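Long-range contacts in Sel1 repeat family protein (Pseudomonas aeruginosa, PDB 6LCH), which probably serves as an immunity protein that protects the cell against the type VI secretion effector PldB, built from Sel1 repeats: residues A[23-28]-A[52-58]; A[40-44]-A[73-77]; A[46-51]-A[64-69]; A[131-137]-A[159-165]. All coordinates share one frame; numbering follows the deposited sequence.

Contact 1: residues A[23-28]-A[52-58]; sequences QADAWY and KAAERGH
Ala24 and Ala53 are the closest CA pair between segments 23-28 and 52-58, 4.3 Å apart. Two small side chains allow this approach. The CB of Ala53 also rests 3.4 Å from the carbonyl O of Ala24.

On the inner side His58 packs tightly. CG of His58 lies anti to its backbone N (chi1 -160°), which lays the imidazole against segment 23-28. Its NE2 donates to Asp25 OD1 at 2.6 Å, nearly in the ring plane and on the anti lone pair of that oxygen. Its ND1 bonds to Ala61 N. Both ring nitrogens are therefore held, and the ring cannot easily turn. Tyr28 covers one face of the imidazole in an offset stack, with planes 28° apart and centroids 4.6 Å apart. The other oxygen of Asp25 pairs with Arg29.

The outer side is looser and more exposed. Lys52 lies over one face of the Trp27 indole: its CB sits 3.9 Å from the centroid of the six-membered ring, and its NZ makes a cation-pi contact with the five-membered ring. Arg56 passes Trp27 with CD 3.4 Å from CZ3, and its NE forms a salt bridge with Asp21.

Gly57 ends helix 43-55 in a Schellman motif, and His58 caps helix 59-70. The alanine-rich end of helix 43-55 and its glycine turn fit a Sel1 repeat, a member of the TPR clan, against which helix 22-34 packs.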
loop_
_atom_site.group_PDB
_atom_site.type_symbol
_atom_site.label_atom_id
_atom_site.label_comp_id
_atom_site.label_asym_id
_atom_site.label_seq_id
_atom_site.Cartn_x
_atom_site.Cartn_y
_atom_site.Cartn_z
ATOM N N GLN A 23 0.581 16.556 -19.983
ATOM C CA GLN A 23 2.011 16.795 -20.192
ATOM C C GLN A 23 2.842 16.339 -19.000
ATOM O O GLN A 23 3.913 15.742 -19.171
ATOM C CB GLN A 23 2.281 18.279 -20.463
ATOM C CG GLN A 23 3.783 18.603 -20.481
ATOM C CD GLN A 23 4.113 20.090 -20.631
ATOM O OE1 GLN A 23 3.556 20.948 -19.952
ATOM N NE2 GLN A 23 5.000 20.399 -21.580
ATOM N N ALA A 24 2.376 16.634 -17.784
ATOM C CA ALA A 24 3.151 16.295 -16.597
ATOM C C ALA A 24 3.142 14.795 -16.339
ATOM O O ALA A 24 4.165 14.223 -15.949
ATOM C CB ALA A 24 2.613 17.058 -15.386
ATOM N N ASP A 25 2.001 14.139 -16.562
ATOM C CA ASP A 25 1.913 12.704 -16.315
ATOM C C ASP A 25 2.825 11.918 -17.247
ATOM O O ASP A 25 3.296 10.834 -16.885
ATOM C CB ASP A 25 0.466 12.232 -16.462
ATOM C CG ASP A 25 0.261 10.817 -15.955
ATOM O OD1 ASP A 25 0.340 10.605 -14.727
ATOM O OD2 ASP A 25 0.009 9.921 -16.783
ATOM N N ALA A 26 3.079 12.442 -18.446
ATOM C CA ALA A 26 4.023 11.798 -19.352
ATOM C C ALA A 26 5.444 11.882 -18.811
ATOM O O ALA A 26 6.196 10.903 -18.874
ATOM C CB ALA A 26 3.929 12.431 -20.742
ATOM N N TRP A 27 5.831 13.044 -18.278
ATOM C CA TRP A 27 7.126 13.151 -17.614
ATOM C C TRP A 27 7.220 12.177 -16.452
ATOM O O TRP A 27 8.248 11.516 -16.259
ATOM C CB TRP A 27 7.345 14.569 -17.092
ATOM C CG TRP A 27 7.516 15.601 -18.128
ATOM C CD1 TRP A 27 8.052 15.444 -19.371
ATOM C CD2 TRP A 27 7.160 16.977 -18.010
ATOM N NE1 TRP A 27 8.043 16.643 -20.042
ATOM C CE2 TRP A 27 7.497 17.601 -19.226
ATOM C CE3 TRP A 27 6.579 17.744 -16.996
ATOM C CZ2 TRP A 27 7.282 18.952 -19.451
ATOM C CZ3 TRP A 27 6.364 19.083 -17.220
ATOM C CH2 TRP A 27 6.713 19.675 -18.439
ATOM N N TYR A 28 6.151 12.090 -15.663
ATOM C CA TYR A 28 6.153 11.263 -14.464
ATOM C C TYR A 28 6.300 9.789 -14.812
ATOM O O TYR A 28 7.093 9.071 -14.192
ATOM C CB TYR A 28 4.866 11.508 -13.680
ATOM C CG TYR A 28 4.504 10.394 -12.733
ATOM C CD1 TYR A 28 3.529 9.461 -13.066
ATOM C CD2 TYR A 28 5.131 10.277 -11.503
ATOM C CE1 TYR A 28 3.193 8.448 -12.201
ATOM C CE2 TYR A 28 4.806 9.259 -10.633
ATOM C CZ TYR A 28 3.836 8.349 -10.989
ATOM O OH TYR A 28 3.506 7.339 -10.120
ATOM N N LYS A 52 9.966 18.460 -13.034
ATOM C CA LYS A 52 9.164 19.117 -14.061
ATOM C C LYS A 52 7.686 18.789 -13.896
ATOM O O LYS A 52 6.827 19.675 -13.985
ATOM C CB LYS A 52 9.648 18.697 -15.451
ATOM C CG LYS A 52 10.853 19.466 -15.972
ATOM C CD LYS A 52 11.280 18.956 -17.351
ATOM C CE LYS A 52 12.135 17.696 -17.252
ATOM N NZ LYS A 52 12.410 17.060 -18.577
ATOM N N ALA A 53 7.371 17.518 -13.642
ATOM C CA ALA A 53 5.983 17.145 -13.408
ATOM C C ALA A 53 5.465 17.755 -12.111
ATOM O O ALA A 53 4.313 18.198 -12.045
ATOM C CB ALA A 53 5.850 15.624 -13.387
ATOM N N ALA A 54 6.311 17.802 -11.077
ATOM C CA ALA A 54 5.884 18.332 -9.783
ATOM C C ALA A 54 5.554 19.815 -9.869
ATOM O O ALA A 54 4.617 20.287 -9.216
ATOM C CB ALA A 54 6.970 18.091 -8.736
ATOM N N GLU A 55 6.323 20.571 -10.656
ATOM C CA GLU A 55 6.061 21.997 -10.814
ATOM C C GLU A 55 4.770 22.265 -11.570
ATOM O O GLU A 55 4.213 23.360 -11.447
ATOM C CB GLU A 55 7.220 22.689 -11.536
ATOM C CG GLU A 55 8.599 22.462 -10.944
ATOM C CD GLU A 55 8.602 22.405 -9.431
ATOM O OE1 GLU A 55 9.142 21.421 -8.881
ATOM O OE2 GLU A 55 8.077 23.342 -8.788
ATOM N N ARG A 56 4.294 21.309 -12.364
ATOM C CA ARG A 56 3.010 21.459 -13.033
ATOM C C ARG A 56 1.850 20.950 -12.188
ATOM O O ARG A 56 0.706 20.994 -12.646
ATOM C CB ARG A 56 3.023 20.739 -14.387
ATOM C CG ARG A 56 3.766 21.488 -15.467
ATOM C CD ARG A 56 3.534 20.880 -16.840
ATOM N NE ARG A 56 2.218 21.172 -17.408
ATOM C CZ ARG A 56 1.894 22.320 -18.000
ATOM N NH1 ARG A 56 2.783 23.297 -18.096
ATOM N NH2 ARG A 56 0.679 22.488 -18.498
ATOM N N GLY A 57 2.121 20.471 -10.977
ATOM C CA GLY A 57 1.085 20.038 -10.061
ATOM C C GLY A 57 0.844 18.546 -9.984
ATOM O O GLY A 57 -0.125 18.128 -9.337
ATOM N N HIS A 58 1.680 17.732 -10.621
ATOM C CA HIS A 58 1.474 16.289 -10.619
ATOM C C HIS A 58 1.754 15.729 -9.229
ATOM O O HIS A 58 2.874 15.848 -8.724
ATOM C CB HIS A 58 2.379 15.630 -11.656
ATOM C CG HIS A 58 1.928 14.264 -12.064
ATOM N ND1 HIS A 58 2.191 13.138 -11.314
ATOM C CD2 HIS A 58 1.222 13.844 -13.141
ATOM C CE1 HIS A 58 1.674 12.081 -11.916
ATOM N NE2 HIS A 58 1.080 12.482 -13.025
#

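Contact 2: residues A[40-44]-A[73-77]; sequences LRPWP and WPGGV
Trp43 is the hub of this contact, and its aromatic interactions with segment 73-77 come first. It meets Trp73 in an offset edge-to-face pair. The edge of Trp43 points toward the face of Trp73, with the planes at 87° and the six-membered centroids 5.3 Å apart. The closest atoms are Trp43 CH2 and Trp73 CH2, at 3.4 Å. The Trp73 ring gets there through a first torsion of 79°, which places CG between the backbone N and the carbonyl carbon.

CH-pi contact comes from Pro74. Its CB sits over the face of the Trp43 six-membered ring, 3.5 Å from the centroid and almost on the ring normal.

The segment 73-77 belongs to the loop between helices 59-70 and 81-93, within a Sel1 repeat. Its type I turn from Pro74 to Val77 lies against one side of the indole at the start of helix 43-55.

Apolar contact is completed by Val77, whose CG2 reaches Trp43 CE3 at 3.6 Å.

Backbone contact comes from Gly76, which passes close to the pyrrole part of the ring, with its N 3.6 Å from Trp43 CD1.

Polar groups play a small part. Trp43 NE1 is buried here without a partner in the model. The guanidinium of Arg41 reaches the rim of Trp73, with NH1 3.8 Å from CZ3, near the plane of that ring. Arg41 NH2 is hydrogen-bonded to Ala35 O.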
loop_
_atom_site.group_PDB
_atom_site.type_symbol
_atom_site.label_atom_id
_atom_site.label_comp_id
_atom_site.label_asym_id
_atom_site.label_seq_id
_atom_site.Cartn_x
_atom_site.Cartn_y
_atom_site.Cartn_z
ATOM N N LEU A 40 22.155 1.124 -13.390
ATOM C CA LEU A 40 21.870 2.061 -12.326
ATOM C C LEU A 40 21.547 3.374 -13.017
ATOM O O LEU A 40 22.326 3.866 -13.840
ATOM C CB LEU A 40 22.997 2.196 -11.314
ATOM C CG LEU A 40 22.317 2.818 -10.091
ATOM C CD1 LEU A 40 22.640 2.078 -8.819
ATOM C CD2 LEU A 40 22.675 4.278 -9.968
ATOM N N ARG A 41 20.394 3.914 -12.683
ATOM C CA ARG A 41 19.557 4.619 -13.629
ATOM C C ARG A 41 20.047 6.044 -13.845
ATOM O O ARG A 41 20.904 6.542 -13.113
ATOM C CB ARG A 41 18.126 4.545 -13.116
ATOM C CG ARG A 41 17.660 3.096 -13.013
ATOM C CD ARG A 41 16.951 2.806 -11.704
ATOM N NE ARG A 41 17.881 2.422 -10.648
ATOM C CZ ARG A 41 17.533 1.738 -9.564
ATOM N NH1 ARG A 41 18.445 1.427 -8.650
ATOM N NH2 ARG A 41 16.275 1.359 -9.394
ATOM N N PRO A 42 19.554 6.723 -14.892
ATOM C CA PRO A 42 19.941 8.125 -15.096
ATOM C C PRO A 42 19.289 9.032 -14.066
ATOM O O PRO A 42 18.251 9.638 -14.337
ATOM C CB PRO A 42 19.434 8.425 -16.511
ATOM C CG PRO A 42 18.249 7.523 -16.667
ATOM C CD PRO A 42 18.612 6.259 -15.929
ATOM N N TRP A 43 19.890 9.130 -12.882
ATOM C CA TRP A 43 19.249 9.862 -11.794
ATOM C C TRP A 43 19.091 11.354 -12.061
ATOM O O TRP A 43 18.012 11.890 -11.747
ATOM C CB TRP A 43 20.012 9.606 -10.489
ATOM C CG TRP A 43 19.798 8.221 -10.001
ATOM C CD1 TRP A 43 20.724 7.233 -9.920
ATOM C CD2 TRP A 43 18.560 7.655 -9.557
ATOM N NE1 TRP A 43 20.146 6.084 -9.438
ATOM C CE2 TRP A 43 18.817 6.317 -9.207
ATOM C CE3 TRP A 43 17.260 8.152 -9.413
ATOM C CZ2 TRP A 43 17.828 5.469 -8.723
ATOM C CZ3 TRP A 43 16.276 7.308 -8.931
ATOM C CH2 TRP A 43 16.566 5.983 -8.591
ATOM N N PRO A 44 20.081 12.081 -12.600
ATOM C CA PRO A 44 19.813 13.481 -12.970
ATOM C C PRO A 44 18.619 13.634 -13.894
ATOM O O PRO A 44 17.838 14.583 -13.743
ATOM C CB PRO A 44 21.122 13.918 -13.642
ATOM C CG PRO A 44 22.159 13.070 -13.003
ATOM C CD PRO A 44 21.503 11.736 -12.789
ATOM N N TRP A 73 18.156 6.734 -0.761
ATOM C CA TRP A 73 18.471 5.427 -1.329
ATOM C C TRP A 73 19.062 5.481 -2.733
ATOM O O TRP A 73 19.959 4.665 -3.011
ATOM C CB TRP A 73 17.233 4.515 -1.274
ATOM C CG TRP A 73 16.161 4.717 -2.326
ATOM C CD1 TRP A 73 14.968 5.351 -2.164
ATOM C CD2 TRP A 73 16.171 4.235 -3.674
ATOM N NE1 TRP A 73 14.242 5.321 -3.324
ATOM C CE2 TRP A 73 14.957 4.637 -4.270
ATOM C CE3 TRP A 73 17.086 3.507 -4.438
ATOM C CZ2 TRP A 73 14.638 4.339 -5.588
ATOM C CZ3 TRP A 73 16.766 3.214 -5.749
ATOM C CH2 TRP A 73 15.552 3.627 -6.310
ATOM N N PRO A 74 18.648 6.368 -3.646
ATOM C CA PRO A 74 19.283 6.371 -4.970
ATOM C C PRO A 74 20.738 6.803 -4.880
ATOM O O PRO A 74 21.083 7.746 -4.165
ATOM C CB PRO A 74 18.450 7.377 -5.774
ATOM C CG PRO A 74 17.193 7.565 -5.003
ATOM C CD PRO A 74 17.575 7.381 -3.578
ATOM N N GLY A 75 21.594 6.089 -5.612
ATOM C CA GLY A 75 23.004 6.432 -5.623
ATOM C C GLY A 75 23.254 7.858 -6.072
ATOM O O GLY A 75 24.158 8.528 -5.567
ATOM N N GLY A 76 22.442 8.350 -7.006
ATOM C CA GLY A 76 22.649 9.681 -7.532
ATOM C C GLY A 76 21.628 10.721 -7.113
ATOM O O GLY A 76 21.433 11.705 -7.831
ATOM N N VAL A 77 20.971 10.533 -5.968
ATOM C CA VAL A 77 20.001 11.497 -5.454
ATOM C C VAL A 77 20.328 11.793 -3.996
ATOM O O VAL A 77 20.357 10.880 -3.162
ATOM C CB VAL A 77 18.548 11.009 -5.590
ATOM C CG1 VAL A 77 17.588 12.066 -5.049
ATOM C CG2 VAL A 77 18.225 10.701 -7.043
#

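Contact 3: residues A[46-51]-A[64-69]; sequences IVGLYS and NLANLY
Tyr50 and Asn64 are brought together by their side-chain torsions. The Tyr50 ring extends from helix 43-55 alongside the first turn of the segment 64-69. In Asn64, CG stands anti to the carbonyl carbon (chi1 -80°), which turns the amide toward the phenol. Asn64 ND2 then donates to Tyr50 OH at 2.9 Å. The bond is nearly straight, at 167°, and the oxygen lies close to the amide plane. Ring and amide planes are almost perpendicular. The CB of Asn64 lies off-centre over the Tyr50 ring, 3.5 Å from CZ, adding a CH-pi contact to the hydrogen bond.

Leucines fill the space between the helices. Leu65 brings its CB to 4.0 Å from Tyr50 CB, while its CD2 turns toward Ser51 and comes 3.2 Å from OG. Leu68 meets the edge of the Tyr50 ring, with CD1 4.1 Å from CD2. At the far end of the contact, Val47 CG1 touches Tyr69 OH at 3.3 Å.

The hydroxyl of Ser51 is turned back into its own helix. It donates to Val47 O at 2.7 Å, from the face of the carbonyl opposite to that used by Ser51 N.

The axes of the two short segments are inclined at 135° between their N-to-C directions and approach to 10.1 Å. They belong to the helical hairpin of helices 43-55 and 59-70. Helix 22-34 packs against it through Tyr28 and Ala31, which touch Tyr50. Helix 81-93 lies against the second helix, where Leu87 meets Leu65 and Ala66.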
loop_
_atom_site.group_PDB
_atom_site.type_symbol
_atom_site.label_atom_id
_atom_site.label_comp_id
_atom_site.label_asym_id
_atom_site.label_seq_id
_atom_site.Cartn_x
_atom_site.Cartn_y
_atom_site.Cartn_z
ATOM N N ILE A 46 16.037 11.386 -14.131
ATOM C CA ILE A 46 14.854 10.996 -13.366
ATOM C C ILE A 46 14.371 12.164 -12.516
ATOM O O ILE A 46 13.177 12.482 -12.488
ATOM C CB ILE A 46 15.156 9.756 -12.506
ATOM C CG1 ILE A 46 15.403 8.538 -13.394
ATOM C CG2 ILE A 46 14.019 9.476 -11.540
ATOM C CD1 ILE A 46 15.997 7.369 -12.650
ATOM N N VAL A 47 15.299 12.828 -11.821
ATOM C CA VAL A 47 14.945 13.981 -10.997
ATOM C C VAL A 47 14.374 15.096 -11.863
ATOM O O VAL A 47 13.387 15.745 -11.494
ATOM C CB VAL A 47 16.168 14.459 -10.191
ATOM C CG1 VAL A 47 15.891 15.812 -9.546
ATOM C CG2 VAL A 47 16.560 13.429 -9.137
ATOM N N GLY A 48 14.976 15.329 -13.031
ATOM C CA GLY A 48 14.480 16.373 -13.914
ATOM C C GLY A 48 13.029 16.167 -14.297
ATOM O O GLY A 48 12.197 17.060 -14.132
ATOM N N LEU A 49 12.702 14.971 -14.793
ATOM C CA LEU A 49 11.329 14.670 -15.183
ATOM C C LEU A 49 10.378 14.791 -13.999
ATOM O O LEU A 49 9.350 15.474 -14.082
ATOM C CB LEU A 49 11.255 13.267 -15.782
ATOM C CG LEU A 49 12.005 13.074 -17.096
ATOM C CD1 LEU A 49 12.374 11.615 -17.272
ATOM C CD2 LEU A 49 11.158 13.565 -18.257
ATOM N N TYR A 50 10.708 14.122 -12.889
ATOM C CA TYR A 50 9.877 14.187 -11.691
ATOM C C TYR A 50 9.619 15.628 -11.272
ATOM O O TYR A 50 8.474 16.013 -11.006
ATOM C CB TYR A 50 10.548 13.420 -10.550
ATOM C CG TYR A 50 10.186 11.955 -10.466
ATOM C CD1 TYR A 50 9.032 11.462 -11.063
ATOM C CD2 TYR A 50 10.997 11.064 -9.771
ATOM C CE1 TYR A 50 8.701 10.122 -10.980
ATOM C CE2 TYR A 50 10.676 9.727 -9.681
ATOM C CZ TYR A 50 9.528 9.259 -10.283
ATOM O OH TYR A 50 9.213 7.921 -10.195
ATOM N N SER A 51 10.680 16.437 -11.193
ATOM C CA SER A 51 10.520 17.817 -10.748
ATOM C C SER A 51 9.688 18.620 -11.737
ATOM O O SER A 51 8.799 19.382 -11.336
ATOM C CB SER A 51 11.888 18.466 -10.541
ATOM O OG SER A 51 12.720 17.643 -9.742
ATOM N N ASN A 64 6.629 10.550 -5.447
ATOM C CA ASN A 64 7.778 9.733 -5.832
ATOM C C ASN A 64 9.086 10.486 -5.641
ATOM O O ASN A 64 10.073 9.916 -5.166
ATOM C CB ASN A 64 7.645 9.280 -7.285
ATOM C CG ASN A 64 6.727 8.095 -7.441
ATOM O OD1 ASN A 64 5.881 7.839 -6.587
ATOM N ND2 ASN A 64 6.883 7.364 -8.539
ATOM N N LEU A 65 9.115 11.766 -6.016
ATOM C CA LEU A 65 10.352 12.531 -5.901
ATOM C C LEU A 65 10.731 12.748 -4.443
ATOM O O LEU A 65 11.899 12.592 -4.068
ATOM C CB LEU A 65 10.209 13.869 -6.627
ATOM C CG LEU A 65 11.447 14.761 -6.605
ATOM C CD1 LEU A 65 12.652 13.991 -7.124
ATOM C CD2 LEU A 65 11.202 16.027 -7.419
ATOM N N ALA A 66 9.754 13.096 -3.604
ATOM C CA ALA A 66 10.045 13.316 -2.192
ATOM C C ALA A 66 10.523 12.038 -1.518
ATOM O O ALA A 66 11.368 12.083 -0.617
ATOM C CB ALA A 66 8.811 13.865 -1.483
ATOM N N ASN A 67 9.997 10.883 -1.933
ATOM C CA ASN A 67 10.500 9.637 -1.368
ATOM C C ASN A 67 11.972 9.441 -1.693
ATOM O O ASN A 67 12.697 8.841 -0.900
ATOM C CB ASN A 67 9.695 8.435 -1.859
ATOM C CG ASN A 67 9.959 7.191 -1.022
ATOM O OD1 ASN A 67 9.816 7.212 0.201
ATOM N ND2 ASN A 67 10.371 6.109 -1.674
ATOM N N LEU A 68 12.432 9.941 -2.842
ATOM C CA LEU A 68 13.863 9.918 -3.135
ATOM C C LEU A 68 14.627 10.871 -2.216
ATOM O O LEU A 68 15.685 10.518 -1.682
ATOM C CB LEU A 68 14.110 10.271 -4.603
ATOM C CG LEU A 68 13.322 9.516 -5.679
ATOM C CD1 LEU A 68 13.818 9.888 -7.072
ATOM C CD2 LEU A 68 13.392 8.011 -5.466
ATOM N N TYR A 69 14.104 12.089 -2.026
ATOM C CA TYR A 69 14.787 13.081 -1.196
ATOM C C TYR A 69 14.662 12.763 0.290
ATOM O O TYR A 69 15.599 13.009 1.061
ATOM C CB TYR A 69 14.226 14.476 -1.466
ATOM C CG TYR A 69 14.605 15.084 -2.796
ATOM C CD1 TYR A 69 15.921 15.093 -3.236
ATOM C CD2 TYR A 69 13.643 15.664 -3.606
ATOM C CE1 TYR A 69 16.263 15.662 -4.454
ATOM C CE2 TYR A 69 13.973 16.232 -4.814
ATOM C CZ TYR A 69 15.281 16.223 -5.238
ATOM O OH TYR A 69 15.604 16.794 -6.452
#

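Contact 4: residues A[131-137]-A[159-165]; sequences GNPPALT and CAASQGY
One face of the Tyr165 ring is covered by the backbone joining Pro133 and Pro134. Pro133 CB comes to 3.4 Å from Tyr165 CG. Pro134 CG lies farther out, near CZ and OH. At the ring edge, near its plane, Thr137 OG1 sits 3.3 Å from CE1. That hydroxyl donates to Pro133 O at 2.7 Å, which turns it back into its own helix.

The amide of Gln163 is the second flat group. Its NE2 donates to Gly131 O at 2.9 Å, with the acceptor near the amide plane, and also to Cys159 O. Its OE1 accepts from Glu13 N. Both ends of the amide are thus held. The extended chain (chi2 -179°) carries it across to the turn before helix 133-146.

The backbones come close in the middle, with the CA atoms of Pro133 and Ala160 4.4 Å apart. Leu136 CD1 packs 3.7 Å from Cys159 SG, which forms the disulfide with Cys10 and so ties the N-terminal part of the chain to the repeats.

Asn132 caps helix 133-146 by accepting from Ala135 N. Both segments lie within a Sel1 repeat, and helices 133-146 and 150-162 form a helical pair as in the TPR clan.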
loop_
_atom_site.group_PDB
_atom_site.type_symbol
_atom_site.label_atom_id
_atom_site.label_comp_id
_atom_site.label_asym_id
_atom_site.label_seq_id
_atom_site.Cartn_x
_atom_site.Cartn_y
_atom_site.Cartn_z
ATOM N N GLY A 131 -10.048 9.588 2.740
ATOM C CA GLY A 131 -10.054 8.257 2.175
ATOM C C GLY A 131 -8.707 7.739 1.731
ATOM O O GLY A 131 -8.654 6.820 0.913
ATOM N N ASN A 132 -7.620 8.291 2.248
ATOM C CA ASN A 132 -6.285 7.853 1.855
ATOM C C ASN A 132 -6.042 6.418 2.304
ATOM O O ASN A 132 -6.097 6.140 3.508
ATOM C CB ASN A 132 -5.239 8.784 2.452
ATOM C CG ASN A 132 -3.830 8.352 2.126
ATOM O OD1 ASN A 132 -3.104 7.875 2.996
ATOM N ND2 ASN A 132 -3.438 8.513 0.867
ATOM N N PRO A 133 -5.787 5.484 1.390
ATOM C CA PRO A 133 -5.643 4.069 1.782
ATOM C C PRO A 133 -4.454 3.826 2.701
ATOM O O PRO A 133 -4.581 3.049 3.660
ATOM C CB PRO A 133 -5.483 3.346 0.435
ATOM C CG PRO A 133 -6.192 4.234 -0.544
ATOM C CD PRO A 133 -5.921 5.639 -0.070
ATOM N N PRO A 134 -3.278 4.433 2.460
ATOM C CA PRO A 134 -2.193 4.254 3.442
ATOM C C PRO A 134 -2.540 4.755 4.832
ATOM O O PRO A 134 -2.238 4.079 5.825
ATOM C CB PRO A 134 -1.032 5.044 2.826
ATOM C CG PRO A 134 -1.287 4.973 1.366
ATOM C CD PRO A 134 -2.771 5.102 1.243
ATOM N N ALA A 135 -3.181 5.922 4.937
ATOM C CA ALA A 135 -3.490 6.458 6.258
ATOM C C ALA A 135 -4.513 5.594 6.984
ATOM O O ALA A 135 -4.391 5.368 8.195
ATOM C CB ALA A 135 -3.983 7.898 6.136
ATOM N N LEU A 136 -5.527 5.105 6.268
ATOM C CA LEU A 136 -6.527 4.254 6.906
ATOM C C LEU A 136 -5.927 2.924 7.341
ATOM O O LEU A 136 -6.348 2.353 8.353
ATOM C CB LEU A 136 -7.700 4.009 5.958
ATOM C CG LEU A 136 -8.621 5.169 5.571
ATOM C CD1 LEU A 136 -9.324 4.823 4.281
ATOM C CD2 LEU A 136 -9.633 5.448 6.666
ATOM N N THR A 137 -4.949 2.422 6.586
ATOM C CA THR A 137 -4.298 1.161 6.935
ATOM C C THR A 137 -3.424 1.308 8.176
ATOM O O THR A 137 -3.407 0.418 9.037
ATOM C CB THR A 137 -3.471 0.669 5.748
ATOM O OG1 THR A 137 -4.328 0.494 4.616
ATOM C CG2 THR A 137 -2.787 -0.651 6.070
ATOM N N CYS A 159 -12.124 -0.009 4.553
ATOM C CA CYS A 159 -12.259 1.127 3.649
ATOM C C CYS A 159 -11.077 1.203 2.690
ATOM O O CYS A 159 -11.245 1.516 1.505
ATOM C CB CYS A 159 -12.381 2.420 4.455
ATOM S SG CYS A 159 -12.778 3.887 3.476
ATOM N N ALA A 160 -9.876 0.897 3.186
ATOM C CA ALA A 160 -8.681 0.992 2.358
ATOM C C ALA A 160 -8.645 -0.097 1.291
ATOM O O ALA A 160 -8.284 0.173 0.140
ATOM C CB ALA A 160 -7.435 0.929 3.240
ATOM N N ALA A 161 -9.009 -1.334 1.644
ATOM C CA ALA A 161 -8.926 -2.406 0.654
ATOM C C ALA A 161 -10.011 -2.290 -0.406
ATOM O O ALA A 161 -9.795 -2.702 -1.549
ATOM C CB ALA A 161 -9.009 -3.772 1.320
ATOM N N SER A 162 -11.180 -1.751 -0.052
ATOM C CA SER A 162 -12.230 -1.565 -1.048
ATOM C C SER A 162 -11.791 -0.627 -2.164
ATOM O O SER A 162 -12.370 -0.666 -3.256
ATOM C CB SER A 162 -13.513 -1.043 -0.388
ATOM O OG SER A 162 -13.383 0.301 0.052
ATOM N N GLN A 163 -10.778 0.203 -1.921
ATOM C CA GLN A 163 -10.194 1.053 -2.949
ATOM C C GLN A 163 -9.070 0.358 -3.711
ATOM O O GLN A 163 -8.371 1.010 -4.495
ATOM C CB GLN A 163 -9.689 2.357 -2.324
ATOM C CG GLN A 163 -10.739 3.056 -1.469
ATOM C CD GLN A 163 -10.250 4.358 -0.861
ATOM O OE1 GLN A 163 -9.809 5.264 -1.570
ATOM N NE2 GLN A 163 -10.342 4.464 0.461
ATOM N N GLY A 164 -8.883 -0.942 -3.500
ATOM C CA GLY A 164 -7.892 -1.702 -4.237
ATOM C C GLY A 164 -6.487 -1.631 -3.694
ATOM O O GLY A 164 -5.547 -1.999 -4.404
ATOM N N TYR A 165 -6.314 -1.177 -2.456
ATOM C CA TYR A 165 -4.997 -0.998 -1.856
ATOM C C TYR A 165 -4.549 -2.328 -1.258
ATOM O O TYR A 165 -5.083 -2.771 -0.235
ATOM C CB TYR A 165 -5.060 0.110 -0.808
ATOM C CG TYR A 165 -3.759 0.417 -0.109
ATOM C CD1 TYR A 165 -3.614 0.183 1.252
ATOM C CD2 TYR A 165 -2.682 0.959 -0.798
ATOM C CE1 TYR A 165 -2.437 0.469 1.903
ATOM C CE2 TYR A 165 -1.494 1.250 -0.150
ATOM C CZ TYR A 165 -1.381 1.001 1.201
ATOM O OH TYR A 165 -0.208 1.288 1.859
#

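In the fold
Contacts 1, 2 and 3 all use helix 43-55 and lie on the same side of the chain's centre. Contact 3 is the buried middle of this group, while contacts 1 and 2 are partly exposed. Contact 3 touches contact 1 through Tyr28 and contact 2 through Leu68 and Val47. Contact 1 has a His-Asp bond and a cation-pi pair. Contact 2 is mainly tryptophan and proline packing with one arginine at the rim. Contact 3 joins leucines with a Tyr-Asn hydrogen bond. Contact 4, also buried, stands apart and lies nearest the chain's centre. It resembles contact 1 in its close helix approach and its glycine after the second helix, but has hydrogen bonds of a side-chain amide and a disulfide.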